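Local structure of short-chain type dehydrogenase/reductase (Mycobacterium ulcerans, 3SVT) at residues V139-S145 against L182-R188; V171-M175 against V189-R193; D214-P220 against Q256-P262; L48-V52 against I65-P69; G144-G148 against A234-L238. The protein probably acts as an NAD-dependent oxidoreductase of the short-chain dehydrogenase/reductase family, four copies of which assemble in the crystal. One frame throughout, in Å; residues are numbered along the deposited sequence.

Interaction 1 (V139-S145 against L182-R188); sequences VRGGGGS and LGASWVR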
# COMPACT_ATOMS: atom_id res chain seq x y z
N VAL B 139 25.89 -13.28 -2.87
CA VAL B 139 26.59 -12.63 -1.77
C VAL B 139 28.10 -12.92 -1.84
O VAL B 139 28.92 -12.00 -1.79
CB VAL B 139 26.02 -13.06 -0.39
CG1 VAL B 139 26.91 -12.55 0.74
CG2 VAL B 139 24.57 -12.55 -0.20
N ARG B 140 28.47 -14.18 -1.97
CA ARG B 140 29.90 -14.54 -2.13
C ARG B 140 30.56 -13.86 -3.33
O ARG B 140 31.74 -13.53 -3.29
CB ARG B 140 30.08 -16.05 -2.27
CG ARG B 140 29.48 -16.86 -1.15
CD ARG B 140 30.33 -18.04 -0.74
NE ARG B 140 29.50 -19.08 -0.12
CZ ARG B 140 29.07 -20.19 -0.72
NH1 ARG B 140 28.31 -21.04 -0.05
NH2 ARG B 140 29.40 -20.47 -1.98
N GLY B 141 29.80 -13.67 -4.41
CA GLY B 141 30.33 -13.02 -5.61
C GLY B 141 30.47 -11.51 -5.53
O GLY B 141 30.99 -10.91 -6.46
N GLY B 142 30.03 -10.89 -4.44
CA GLY B 142 30.17 -9.45 -4.27
C GLY B 142 28.96 -8.63 -4.71
O GLY B 142 29.03 -7.40 -4.80
N GLY B 143 27.84 -9.31 -4.98
CA GLY B 143 26.62 -8.63 -5.36
C GLY B 143 25.93 -9.26 -6.55
O GLY B 143 26.47 -10.14 -7.22
N GLY B 144 24.71 -8.80 -6.80
CA GLY B 144 23.94 -9.26 -7.95
C GLY B 144 22.51 -8.79 -7.84
O GLY B 144 22.21 -7.93 -7.02
N SER B 145 21.63 -9.37 -8.65
CA SER B 145 20.25 -8.88 -8.77
C SER B 145 19.25 -10.02 -8.96
O SER B 145 19.36 -10.78 -9.92
CB SER B 145 20.13 -7.88 -9.96
OG SER B 145 18.77 -7.47 -10.14
N LEU B 182 19.73 -8.47 2.48
CA LEU B 182 20.84 -8.71 1.59
C LEU B 182 21.39 -7.44 0.98
O LEU B 182 22.39 -7.51 0.27
CB LEU B 182 20.41 -9.68 0.48
CG LEU B 182 19.90 -11.06 0.94
CD1 LEU B 182 19.41 -11.85 -0.28
CD2 LEU B 182 20.98 -11.83 1.75
N GLY B 183 20.75 -6.30 1.24
CA GLY B 183 21.28 -5.03 0.71
C GLY B 183 22.73 -4.77 1.10
O GLY B 183 23.52 -4.24 0.31
N ALA B 184 23.08 -5.14 2.32
CA ALA B 184 24.44 -4.93 2.87
C ALA B 184 25.48 -5.70 2.08
O ALA B 184 26.68 -5.39 2.17
CB ALA B 184 24.48 -5.34 4.37
N SER B 185 25.03 -6.70 1.33
CA SER B 185 25.90 -7.51 0.49
C SER B 185 25.80 -7.14 -1.00
O SER B 185 26.37 -7.81 -1.84
CB SER B 185 25.59 -8.98 0.70
OG SER B 185 25.99 -9.39 2.01
N TRP B 186 25.12 -6.04 -1.30
CA TRP B 186 24.93 -5.55 -2.67
C TRP B 186 24.11 -6.49 -3.52
O TRP B 186 24.25 -6.48 -4.73
CB TRP B 186 26.28 -5.28 -3.39
CG TRP B 186 27.20 -4.30 -2.73
CD1 TRP B 186 28.34 -4.59 -2.03
CD2 TRP B 186 27.12 -2.86 -2.77
NE1 TRP B 186 28.95 -3.43 -1.60
CE2 TRP B 186 28.23 -2.35 -2.04
CE3 TRP B 186 26.22 -1.95 -3.33
CZ2 TRP B 186 28.45 -0.99 -1.86
CZ3 TRP B 186 26.45 -0.57 -3.15
CH2 TRP B 186 27.56 -0.11 -2.42
N VAL B 187 23.26 -7.31 -2.89
CA VAL B 187 22.31 -8.13 -3.63
C VAL B 187 20.93 -7.44 -3.60
O VAL B 187 20.30 -7.30 -2.53
CB VAL B 187 22.18 -9.56 -3.04
CG1 VAL B 187 21.09 -10.38 -3.78
CG2 VAL B 187 23.55 -10.29 -3.08
N ARG B 188 20.48 -6.99 -4.76
CA ARG B 188 19.19 -6.33 -4.91
C ARG B 188 18.12 -7.38 -5.18
O ARG B 188 18.37 -8.37 -5.87
CB ARG B 188 19.26 -5.30 -6.05
CG ARG B 188 20.48 -4.38 -5.89
CD ARG B 188 20.55 -3.31 -6.93
NE ARG B 188 20.96 -3.78 -8.26
CZ ARG B 188 20.13 -4.00 -9.28
NH1 ARG B 188 18.79 -3.86 -9.14
NH2 ARG B 188 20.65 -4.37 -10.46
O HOH W 1 28.60 -9.16 -1.41

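Interaction 2 (V171-M175 against V189-R193); sequences VDHLM and VNSIR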
# COMPACT_ATOMS: atom_id res chain seq x y z
N VAL B 171 5.17 -14.19 -1.98
CA VAL B 171 6.40 -14.07 -2.76
C VAL B 171 6.85 -12.63 -2.84
O VAL B 171 8.04 -12.35 -2.73
CB VAL B 171 6.22 -14.64 -4.16
CG1 VAL B 171 7.31 -14.18 -5.09
CG2 VAL B 171 6.16 -16.16 -4.07
N ASP B 172 5.90 -11.72 -3.00
CA ASP B 172 6.27 -10.30 -3.00
C ASP B 172 6.86 -9.89 -1.67
O ASP B 172 7.90 -9.21 -1.63
CB ASP B 172 5.09 -9.42 -3.45
CG ASP B 172 4.71 -9.70 -4.90
OD1 ASP B 172 5.61 -9.95 -5.70
OD2 ASP B 172 3.52 -9.77 -5.23
N HIS B 173 6.26 -10.36 -0.58
CA HIS B 173 6.82 -10.05 0.71
C HIS B 173 8.23 -10.64 0.87
O HIS B 173 9.11 -9.98 1.43
CB HIS B 173 5.91 -10.51 1.86
CG HIS B 173 6.38 -10.05 3.20
ND1 HIS B 173 5.95 -8.88 3.77
CD2 HIS B 173 7.29 -10.58 4.05
CE1 HIS B 173 6.58 -8.70 4.92
NE2 HIS B 173 7.40 -9.71 5.11
N LEU B 174 8.42 -11.87 0.38
CA LEU B 174 9.73 -12.53 0.51
C LEU B 174 10.82 -11.76 -0.25
O LEU B 174 11.95 -11.66 0.22
CB LEU B 174 9.65 -13.98 0.03
CG LEU B 174 10.95 -14.80 -0.03
CD1 LEU B 174 11.64 -14.87 1.31
CD2 LEU B 174 10.60 -16.19 -0.52
N MET B 175 10.48 -11.19 -1.41
CA MET B 175 11.42 -10.35 -2.16
C MET B 175 11.81 -9.12 -1.34
O MET B 175 13.01 -8.77 -1.23
CB MET B 175 10.82 -9.88 -3.49
CG MET B 175 10.48 -10.95 -4.55
SD MET B 175 11.79 -12.07 -5.04
CE MET B 175 11.51 -13.43 -3.88
N VAL B 189 16.94 -7.18 -4.61
CA VAL B 189 15.84 -8.11 -4.81
C VAL B 189 14.58 -7.31 -5.08
O VAL B 189 14.23 -6.41 -4.32
CB VAL B 189 15.62 -9.07 -3.59
CG1 VAL B 189 14.58 -10.17 -3.93
CG2 VAL B 189 16.94 -9.67 -3.12
N ASN B 190 13.91 -7.63 -6.19
CA ASN B 190 12.72 -6.92 -6.62
C ASN B 190 11.68 -7.89 -7.18
O ASN B 190 12.03 -9.01 -7.59
CB ASN B 190 13.06 -5.86 -7.70
CG ASN B 190 14.00 -4.77 -7.21
OD1 ASN B 190 13.59 -3.89 -6.47
ND2 ASN B 190 15.25 -4.80 -7.66
N SER B 191 10.42 -7.46 -7.20
CA SER B 191 9.33 -8.24 -7.79
C SER B 191 8.71 -7.48 -8.97
O SER B 191 8.54 -6.26 -8.93
CB SER B 191 8.25 -8.57 -6.77
OG SER B 191 7.13 -9.15 -7.41
N ILE B 192 8.37 -8.23 -10.02
CA ILE B 192 7.53 -7.76 -11.09
C ILE B 192 6.16 -8.45 -11.04
O ILE B 192 6.10 -9.68 -11.00
CB ILE B 192 8.17 -8.03 -12.48
CG1 ILE B 192 9.56 -7.39 -12.58
CG2 ILE B 192 7.26 -7.54 -13.60
CD1 ILE B 192 10.35 -7.86 -13.75
N ARG B 193 5.07 -7.67 -11.09
CA ARG B 193 3.71 -8.22 -11.19
C ARG B 193 3.11 -7.95 -12.57
O ARG B 193 2.57 -6.86 -12.78
CB ARG B 193 2.80 -7.54 -10.17
CG ARG B 193 3.07 -7.90 -8.69
CD ARG B 193 2.21 -6.93 -7.87
NE ARG B 193 2.14 -7.16 -6.45
CZ ARG B 193 1.86 -6.21 -5.55
NH1 ARG B 193 1.69 -4.93 -5.89
NH2 ARG B 193 1.80 -6.54 -4.29

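Interaction 3 (D214-P220 against Q256-P262); sequences DYAMCTP and QMLRRGP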
# COMPACT_ATOMS: atom_id res chain seq x y z
N ASP B 214 -13.75 -7.93 -20.39
CA ASP B 214 -13.66 -7.52 -18.99
C ASP B 214 -12.25 -7.00 -18.69
O ASP B 214 -12.09 -5.93 -18.11
CB ASP B 214 -14.02 -8.68 -18.03
CG ASP B 214 -14.22 -8.19 -16.58
OD1 ASP B 214 -15.23 -7.49 -16.31
OD2 ASP B 214 -13.37 -8.50 -15.72
N TYR B 215 -11.22 -7.72 -19.10
CA TYR B 215 -9.84 -7.26 -18.88
C TYR B 215 -9.61 -5.89 -19.53
O TYR B 215 -8.96 -5.03 -18.94
CB TYR B 215 -8.82 -8.26 -19.40
CG TYR B 215 -8.36 -9.32 -18.41
CD1 TYR B 215 -7.29 -9.08 -17.54
CD2 TYR B 215 -8.95 -10.59 -18.40
CE1 TYR B 215 -6.86 -10.06 -16.67
CE2 TYR B 215 -8.51 -11.57 -17.51
CZ TYR B 215 -7.47 -11.31 -16.66
OH TYR B 215 -7.02 -12.28 -15.79
N ALA B 216 -10.15 -5.70 -20.74
CA ALA B 216 -9.93 -4.47 -21.50
C ALA B 216 -10.53 -3.27 -20.77
O ALA B 216 -9.89 -2.23 -20.68
CB ALA B 216 -10.49 -4.58 -22.93
N MET B 217 -11.75 -3.43 -20.24
CA MET B 217 -12.39 -2.38 -19.43
C MET B 217 -11.62 -2.08 -18.12
O MET B 217 -11.73 -1.00 -17.58
CB MET B 217 -13.83 -2.79 -19.07
CG MET B 217 -14.75 -2.96 -20.28
SD MET B 217 -15.37 -1.37 -20.89
CE MET B 217 -16.20 -1.87 -22.40
N CYS B 218 -10.85 -3.05 -17.62
CA CYS B 218 -10.05 -2.84 -16.40
C CYS B 218 -8.69 -2.23 -16.68
O CYS B 218 -8.00 -1.90 -15.75
CB CYS B 218 -9.85 -4.15 -15.64
SG CYS B 218 -11.43 -4.90 -15.07
N THR B 219 -8.32 -2.08 -17.96
CA THR B 219 -6.95 -1.75 -18.39
C THR B 219 -6.87 -0.41 -19.14
O THR B 219 -7.42 -0.26 -20.22
CB THR B 219 -6.36 -2.87 -19.26
OG1 THR B 219 -6.54 -4.13 -18.60
CG2 THR B 219 -4.86 -2.65 -19.49
N PRO B 220 -6.22 0.58 -18.54
CA PRO B 220 -6.21 1.90 -19.18
C PRO B 220 -5.58 1.91 -20.57
O PRO B 220 -6.15 2.46 -21.49
CB PRO B 220 -5.43 2.78 -18.19
CG PRO B 220 -5.71 2.13 -16.84
CD PRO B 220 -5.92 0.65 -17.10
N GLN B 256 -3.68 -1.75 -15.17
CA GLN B 256 -4.86 -2.48 -14.64
C GLN B 256 -5.00 -2.36 -13.12
O GLN B 256 -6.10 -2.27 -12.62
CB GLN B 256 -4.86 -3.95 -15.05
CG GLN B 256 -6.07 -4.69 -14.51
CD GLN B 256 -6.27 -6.08 -15.06
OE1 GLN B 256 -5.49 -6.55 -15.89
NE2 GLN B 256 -7.35 -6.76 -14.60
N MET B 257 -3.89 -2.27 -12.39
CA MET B 257 -3.95 -2.20 -10.93
C MET B 257 -4.69 -0.98 -10.42
O MET B 257 -5.05 -0.94 -9.26
CB MET B 257 -2.53 -2.27 -10.30
CG MET B 257 -1.73 -1.00 -10.38
SD MET B 257 -0.12 -1.05 -9.55
CE MET B 257 0.01 0.68 -9.10
N LEU B 258 -4.89 0.03 -11.26
CA LEU B 258 -5.63 1.23 -10.90
C LEU B 258 -7.12 1.01 -10.90
O LEU B 258 -7.86 1.85 -10.34
CB LEU B 258 -5.31 2.36 -11.89
CG LEU B 258 -3.81 2.66 -11.98
CD1 LEU B 258 -3.57 3.61 -13.13
CD2 LEU B 258 -3.37 3.20 -10.64
N ARG B 259 -7.56 -0.08 -11.52
CA ARG B 259 -8.99 -0.42 -11.58
C ARG B 259 -9.19 -1.68 -10.72
O ARG B 259 -8.90 -1.64 -9.53
CB ARG B 259 -9.42 -0.57 -13.04
CG ARG B 259 -9.13 0.71 -13.84
CD ARG B 259 -9.92 0.87 -15.14
NE ARG B 259 -9.46 2.09 -15.83
CZ ARG B 259 -9.57 2.33 -17.15
NH1 ARG B 259 -10.14 1.45 -17.98
NH2 ARG B 259 -9.10 3.49 -17.64
N ARG B 260 -9.64 -2.80 -11.27
CA ARG B 260 -9.84 -4.00 -10.46
C ARG B 260 -9.28 -5.24 -11.14
O ARG B 260 -8.95 -5.23 -12.32
CB ARG B 260 -11.32 -4.19 -10.15
CG ARG B 260 -12.20 -4.28 -11.36
CD ARG B 260 -13.55 -4.88 -11.04
NE ARG B 260 -14.41 -4.83 -12.21
CZ ARG B 260 -14.38 -5.72 -13.21
NH1 ARG B 260 -13.55 -6.76 -13.19
NH2 ARG B 260 -15.20 -5.57 -14.23
N GLY B 261 -9.18 -6.33 -10.39
CA GLY B 261 -8.92 -7.60 -10.99
C GLY B 261 -10.10 -7.99 -11.88
O GLY B 261 -11.18 -7.42 -11.77
N PRO B 262 -9.91 -9.01 -12.74
CA PRO B 262 -10.95 -9.47 -13.62
C PRO B 262 -12.09 -10.20 -12.90
O PRO B 262 -11.92 -10.76 -11.80
CB PRO B 262 -10.21 -10.44 -14.55
CG PRO B 262 -9.17 -11.03 -13.66
CD PRO B 262 -8.69 -9.84 -12.84
O HOH W 2 -10.26 0.56 -20.65

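Interaction 4 (L48-V52 against I65-P69); sequences LAGAV and IRYEP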
# COMPACT_ATOMS: atom_id res chain seq x y z
N LEU B 48 12.81 -27.66 -22.40
CA LEU B 48 14.06 -27.02 -22.06
C LEU B 48 15.07 -27.19 -23.20
O LEU B 48 15.69 -26.23 -23.62
CB LEU B 48 14.61 -27.55 -20.74
CG LEU B 48 13.87 -27.09 -19.46
CD1 LEU B 48 14.47 -27.78 -18.25
CD2 LEU B 48 13.85 -25.56 -19.28
N ALA B 49 15.21 -28.42 -23.71
CA ALA B 49 16.13 -28.73 -24.82
C ALA B 49 15.75 -27.98 -26.09
O ALA B 49 16.61 -27.39 -26.76
CB ALA B 49 16.15 -30.25 -25.11
N GLY B 50 14.45 -28.00 -26.40
CA GLY B 50 13.90 -27.24 -27.52
C GLY B 50 14.25 -25.77 -27.44
O GLY B 50 14.82 -25.21 -28.38
N ALA B 51 13.92 -25.15 -26.30
CA ALA B 51 14.22 -23.75 -26.07
C ALA B 51 15.71 -23.44 -26.24
O ALA B 51 16.06 -22.37 -26.70
CB ALA B 51 13.75 -23.31 -24.66
N VAL B 52 16.58 -24.37 -25.85
CA VAL B 52 18.04 -24.15 -25.92
C VAL B 52 18.56 -24.07 -27.36
O VAL B 52 19.38 -23.22 -27.68
CB VAL B 52 18.82 -25.23 -25.14
CG1 VAL B 52 20.28 -25.31 -25.58
CG2 VAL B 52 18.70 -24.97 -23.60
N ILE B 65 23.92 -20.50 -23.80
CA ILE B 65 22.70 -21.04 -23.21
C ILE B 65 22.89 -22.50 -22.83
O ILE B 65 23.51 -23.27 -23.58
CB ILE B 65 21.50 -20.89 -24.18
CG1 ILE B 65 20.20 -21.40 -23.55
CG2 ILE B 65 21.76 -21.66 -25.48
CD1 ILE B 65 19.78 -20.73 -22.25
N ARG B 66 22.34 -22.85 -21.66
CA ARG B 66 22.39 -24.19 -21.07
C ARG B 66 21.06 -24.49 -20.41
O ARG B 66 20.29 -23.58 -20.10
CB ARG B 66 23.43 -24.26 -19.95
CG ARG B 66 24.84 -24.18 -20.38
CD ARG B 66 25.80 -24.25 -19.17
NE ARG B 66 25.68 -25.49 -18.40
CZ ARG B 66 26.56 -25.91 -17.49
NH1 ARG B 66 27.65 -25.20 -17.22
NH2 ARG B 66 26.35 -27.05 -16.85
N TYR B 67 20.79 -25.77 -20.14
CA TYR B 67 19.62 -26.16 -19.35
C TYR B 67 19.93 -27.25 -18.32
O TYR B 67 20.87 -28.01 -18.48
CB TYR B 67 18.48 -26.58 -20.25
CG TYR B 67 18.59 -27.99 -20.79
CD1 TYR B 67 17.80 -29.03 -20.26
CD2 TYR B 67 19.46 -28.29 -21.82
CE1 TYR B 67 17.89 -30.32 -20.77
CE2 TYR B 67 19.55 -29.58 -22.32
CZ TYR B 67 18.77 -30.58 -21.79
OH TYR B 67 18.87 -31.85 -22.29
N GLU B 68 19.15 -27.27 -17.24
CA GLU B 68 19.13 -28.35 -16.27
C GLU B 68 17.66 -28.59 -15.89
O GLU B 68 17.01 -27.70 -15.38
CB GLU B 68 19.91 -27.99 -15.00
CG GLU B 68 21.41 -27.73 -15.17
CD GLU B 68 22.24 -28.96 -15.45
OE1 GLU B 68 21.66 -30.03 -15.78
OE2 GLU B 68 23.49 -28.86 -15.37
N PRO B 69 17.13 -29.79 -16.16
CA PRO B 69 15.79 -30.12 -15.65
C PRO B 69 15.79 -30.07 -14.12
O PRO B 69 16.71 -30.58 -13.49
CB PRO B 69 15.53 -31.54 -16.14
CG PRO B 69 16.63 -31.86 -17.08
CD PRO B 69 17.77 -30.94 -16.82

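Interaction 5 (G144-G148 against A234-L238); sequences GSFVG and AMFLL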
# COMPACT_ATOMS: atom_id res chain seq x y z
N GLY B 144 24.71 -8.80 -6.80
CA GLY B 144 23.94 -9.26 -7.95
C GLY B 144 22.51 -8.79 -7.84
O GLY B 144 22.21 -7.93 -7.02
N SER B 145 21.63 -9.37 -8.65
CA SER B 145 20.25 -8.88 -8.77
C SER B 145 19.25 -10.02 -8.96
O SER B 145 19.36 -10.78 -9.92
CB SER B 145 20.13 -7.88 -9.96
OG SER B 145 18.77 -7.47 -10.14
N PHE B 146 18.28 -10.13 -8.05
CA PHE B 146 17.30 -11.20 -8.09
C PHE B 146 15.96 -10.56 -8.48
O PHE B 146 15.53 -9.61 -7.85
CB PHE B 146 17.19 -11.87 -6.72
CG PHE B 146 16.33 -13.10 -6.71
CD1 PHE B 146 14.94 -13.00 -6.75
CD2 PHE B 146 16.91 -14.37 -6.66
CE1 PHE B 146 14.15 -14.15 -6.76
CE2 PHE B 146 16.13 -15.52 -6.67
CZ PHE B 146 14.75 -15.41 -6.72
N VAL B 147 15.31 -11.07 -9.51
CA VAL B 147 14.01 -10.58 -9.92
C VAL B 147 12.97 -11.71 -9.84
O VAL B 147 13.05 -12.74 -10.55
CB VAL B 147 14.08 -10.03 -11.37
CG1 VAL B 147 12.68 -9.48 -11.83
CG2 VAL B 147 15.18 -8.97 -11.48
N GLY B 148 11.99 -11.52 -8.98
CA GLY B 148 10.89 -12.44 -8.86
C GLY B 148 9.71 -12.03 -9.70
O GLY B 148 9.29 -10.86 -9.68
N ALA B 234 12.54 -6.88 -16.52
CA ALA B 234 13.46 -7.76 -15.81
C ALA B 234 14.89 -7.40 -16.14
O ALA B 234 15.73 -7.29 -15.26
CB ALA B 234 13.18 -9.23 -16.12
N MET B 235 15.17 -7.20 -17.43
CA MET B 235 16.52 -6.86 -17.86
C MET B 235 16.96 -5.52 -17.29
O MET B 235 18.10 -5.36 -16.83
CB MET B 235 16.63 -6.89 -19.40
CG MET B 235 16.49 -8.30 -20.00
SD MET B 235 16.52 -8.38 -21.81
CE MET B 235 18.14 -7.73 -22.09
N PHE B 236 16.07 -4.54 -17.31
CA PHE B 236 16.38 -3.28 -16.65
C PHE B 236 16.72 -3.48 -15.18
O PHE B 236 17.74 -2.99 -14.71
CB PHE B 236 15.24 -2.27 -16.78
CG PHE B 236 15.45 -1.02 -15.98
CD1 PHE B 236 16.42 -0.10 -16.34
CD2 PHE B 236 14.72 -0.78 -14.83
CE1 PHE B 236 16.65 1.03 -15.59
CE2 PHE B 236 14.95 0.37 -14.08
CZ PHE B 236 15.92 1.26 -14.48
N LEU B 237 15.90 -4.24 -14.46
CA LEU B 237 16.20 -4.46 -13.04
C LEU B 237 17.49 -5.29 -12.79
O LEU B 237 18.11 -5.13 -11.76
CB LEU B 237 15.04 -5.10 -12.32
CG LEU B 237 13.78 -4.29 -12.15
CD1 LEU B 237 12.69 -5.21 -11.63
CD2 LEU B 237 14.00 -3.07 -11.21
N LEU B 238 17.86 -6.18 -13.73
CA LEU B 238 19.13 -6.91 -13.61
C LEU B 238 20.34 -6.01 -13.87
O LEU B 238 21.43 -6.32 -13.40
CB LEU B 238 19.19 -8.10 -14.58
CG LEU B 238 18.26 -9.27 -14.33
CD1 LEU B 238 18.20 -10.18 -15.56
CD2 LEU B 238 18.67 -10.02 -13.05

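Interaction 1 (V139-S145 against L182-R188)
Val139 overlaps Ser185 and Val187 with its two methyls: CG1 rests against the serine hydroxyl, while CG2 meets Val187 CG2 at 3.8 Å, the two valines crossing at about a right angle. The contact lies where two neighbouring parallel strands of the Rossmann-fold sheet, 144-149 and 187-198, begin, each just after a helix. A small branched residue suits position 139, the last turn of helix 113-140, because it fills the corner between the helix end and the incoming strand.

Both helices stop in a Schellman motif, with Gly142 and Trp186 as the residues of positive phi. Glycine tolerates that conformation easily; Gly143 CA lies 3.3 Å from Trp186 O, a closeness that the bare glycine backbone permits. A water donates to Val139 O and to Ser185 O, tying the two helix ends together. The serine hydroxyl itself is bonded to the backbone of Arg278 of the second subunit.

The strands then pair in parallel. Gly144 N donates to Trp186 O at 3.1 Å, and Arg188 N donates to Gly144 O at 3.0 Å, so one glycine serves the neighbouring strand with both its N-H and its carbonyl. Arg188 folds back through a bend at chi3 (-74°), which carries its guanidinium beside Ser145; its NH1 and NH2 bond to backbone carbonyls beyond the two segments, NH1 to that of Val245 and NH2 to that of Leu237. One face of that flat group is met by Ser145 CB, 3.6 Å from Arg188 NH2 and set toward the rim.

Interaction 2 (V171-M175 against V189-R193)
In the Rossmann-type core of this reductase, helix 163-182 packs on the sheet beside strand 187-198, which follows it in the chain; the two short segments run nearly antiparallel, 153° apart, with axes 7.7 Å apart at their closest. Asp172 supplies the polar half of the contact. Its OD1 accepts from Ser191 OG at 2.4 Å, a very short bond whose exact length deserves caution. With OG anti to the backbone N of Ser191 (chi1 172°), the hydroxyl is carried to the carboxylate.

The other oxygen, OD2, forms a salt bridge with Arg193 NE at 3.2 Å. The nitrogen approaches from above the carboxylate plane, and the two flat groups stand 80° apart, so this is a single-point grip through NE. Because Ser150 OG also bonds to OD2, the buried carboxylate has partners on both oxygens, which would probably favour its charged form.

One helical turn later the contact becomes apolar. Met175 bends at chi2 and chi3, laying SD 3.6 Å from Val189 CG1, while its CG touches Ser191 CB. A flexible thioether can bend to follow the strand surface, and the beta-branched valine offers it a methyl. Around this pair, Met175 and Val189 also touch Phe146 of strand 144-149, Thr127 of helix 113-140 meets Met175, and strand 249-252 borders Ser191 and Arg193.

Interaction 3 (D214-P220 against Q256-P262)
Asp214 meets Arg260 end-on: OD1 accepts from Arg260 NH2 at 2.8 Å and OD2 from Arg260 NH1 at 3.1 Å, both on the syn side, with carboxylate and guanidinium planes 24° apart. Two nearly straight bonds fix the rotation of both groups, and Asp263 N adds a further donor to OD2. Arg260 NH1 also reaches Gly261 O, which steadies the arginine from its own segment.

Tyr215 offers a ring face to Pro262, whose CB lies 3.8 Å from the ring centroid in a CH-pi contact. Proline suits this place because its rigid ring presents C-H groups to the aromatic face. At the ring's edge, near its plane, sits Gln256 OE1, the amide standing almost perpendicular to the ring; Gln256 NE2 is held by Arg260 O.

These residues belong to the C-terminal part of the Rossmann-fold subunit: helix 209-218 lies against the loop that leaves strand 249-252 and leads to helix 265-272. Met217 then uses its backbone O, which accepts from Arg259 NH1 at 2.9 Å, the donor standing above the carbonyl plane. A water links the same nitrogen to Ala216 O, while Arg259 NE forms a salt bridge with Asp180 of the third subunit.

Cys218 places SG over one face of the Arg260 guanidinium, 3.4 Å from NH1. Its carbonyl O receives a CA-H contact from Gln256 at 3.4 Å. Thr219 turns its OG1 back to Tyr215 O at 2.6 Å. Finally Pro220 lays its ring over one face of the Arg259 guanidinium, with CG 3.7 Å from NH2.

Interaction 4 (L48-V52 against I65-P69)
Tyr67 reaches from strand 64-69 toward helix 45-57, and its CB is the first atom to touch, 3.7 Å from Val52 CG2. CG follows, flanked by Leu48 CB and the same valine methyl. From there the ring spreads: CD1 comes within 3.5 Å of Leu48 CB, and CD2 lies 3.8 Å from Val52 CG2, so the two residues one helical turn apart bracket the root of the ring. Farther out, one face lies over the helix backbone at Ala49, and CZ comes 4.2 Å from Ala49 CB. At the tip, OH is still close to that alanine methyl. With CG between the backbone N and the carbonyl carbon (chi1 80°), the ring lies along the helix surface.

Helix and strand belong to the beta-alpha-beta unit 37-42, 45-57, 64-69 of the Rossmann fold, and the short segments are almost exactly antiparallel at 178°, as expected when the chain returns from a crossover helix into the next parallel strand. Toward the strand's start, Ile65 puts CG1 3.9 Å from Val52 CG2 and its CG2 near Val52 O. Toward its end, Leu48 CD1 rests on Pro69 CA at 3.7 Å. Branched residues suit these places because each can touch two neighbours, while small Ala49 leaves space for the broad ring.

Arg66 and Glu68 point from the strand away from this helix; the arginine makes a cation-pi contact with Trp88. No hydrogen bond joins the two segments, so shape fit and the removal of apolar surface from water hold them together.

Interaction 5 (G144-G148 against A234-L238)
This is a helix-on-sheet contact in the core of the subunit: the last turn of helix 227-238 packs against strand 144-149, one of the inner strands of the parallel sheet. The segment axes approach to 8.4 Å, and their directions differ by 153°. Five buried residues do the touching.

One polar bond anchors the end of the helix. Ser145 OG donates to Leu237 O at 2.9 Å, approaching from above the carbonyl plane, with an angle of 119° at the oxygen. The hydroxyl stands anti to the backbone N (chi1 176°), which directs it at the helix. Carbonyls in a helix's final turn lack the usual amide partners, so a short hydroxyl side chain is well suited here. With Arg188 NH2 as its second donor, this buried acceptor has two partners.

The rest is apolar. Val147 CG2 sits 4.0 Å from both Leu237 CB and Leu238 CD2, while its CG1 lies 4.3 Å from Ala234 CB. The beta-branched valine thus spans a full helical turn with two methyls, and the small alanine meets Val147 CG1 without crowding. Leu238 also extends CD2 to 3.3 Å from Ser145 O. Ile192 of strand 187-198 touches Val147, Ala234 and Leu237, extending the apolar layer to the next strand of the sheet. Such a helix layer laid against a central parallel sheet is characteristic of the three-layer alpha/beta/alpha Rossmann fold of short-chain dehydrogenases.

How the interactions relate
Interactions 1, 2, 4 and 5 all reach one parallel sheet, whereas interaction 3 lies in the C-terminal region, its centre 22 Å or more from any other. Along the chain interaction 4 comes first; the segments of interactions 1 and 2 then alternate, and interaction 5 starts from the same strand as interaction 1. Interactions 1, 2 and 5 form a cluster with centres 11 to 16 Å apart, built on neighbouring strands 144-149 and 187-198. Interaction 4 lies apart, its centre about 21 Å from that of interaction 5, the closest of the others. Interactions 1, 3 and 5 each touch the third subunit, connecting sheet and C-terminal region to the tetramer.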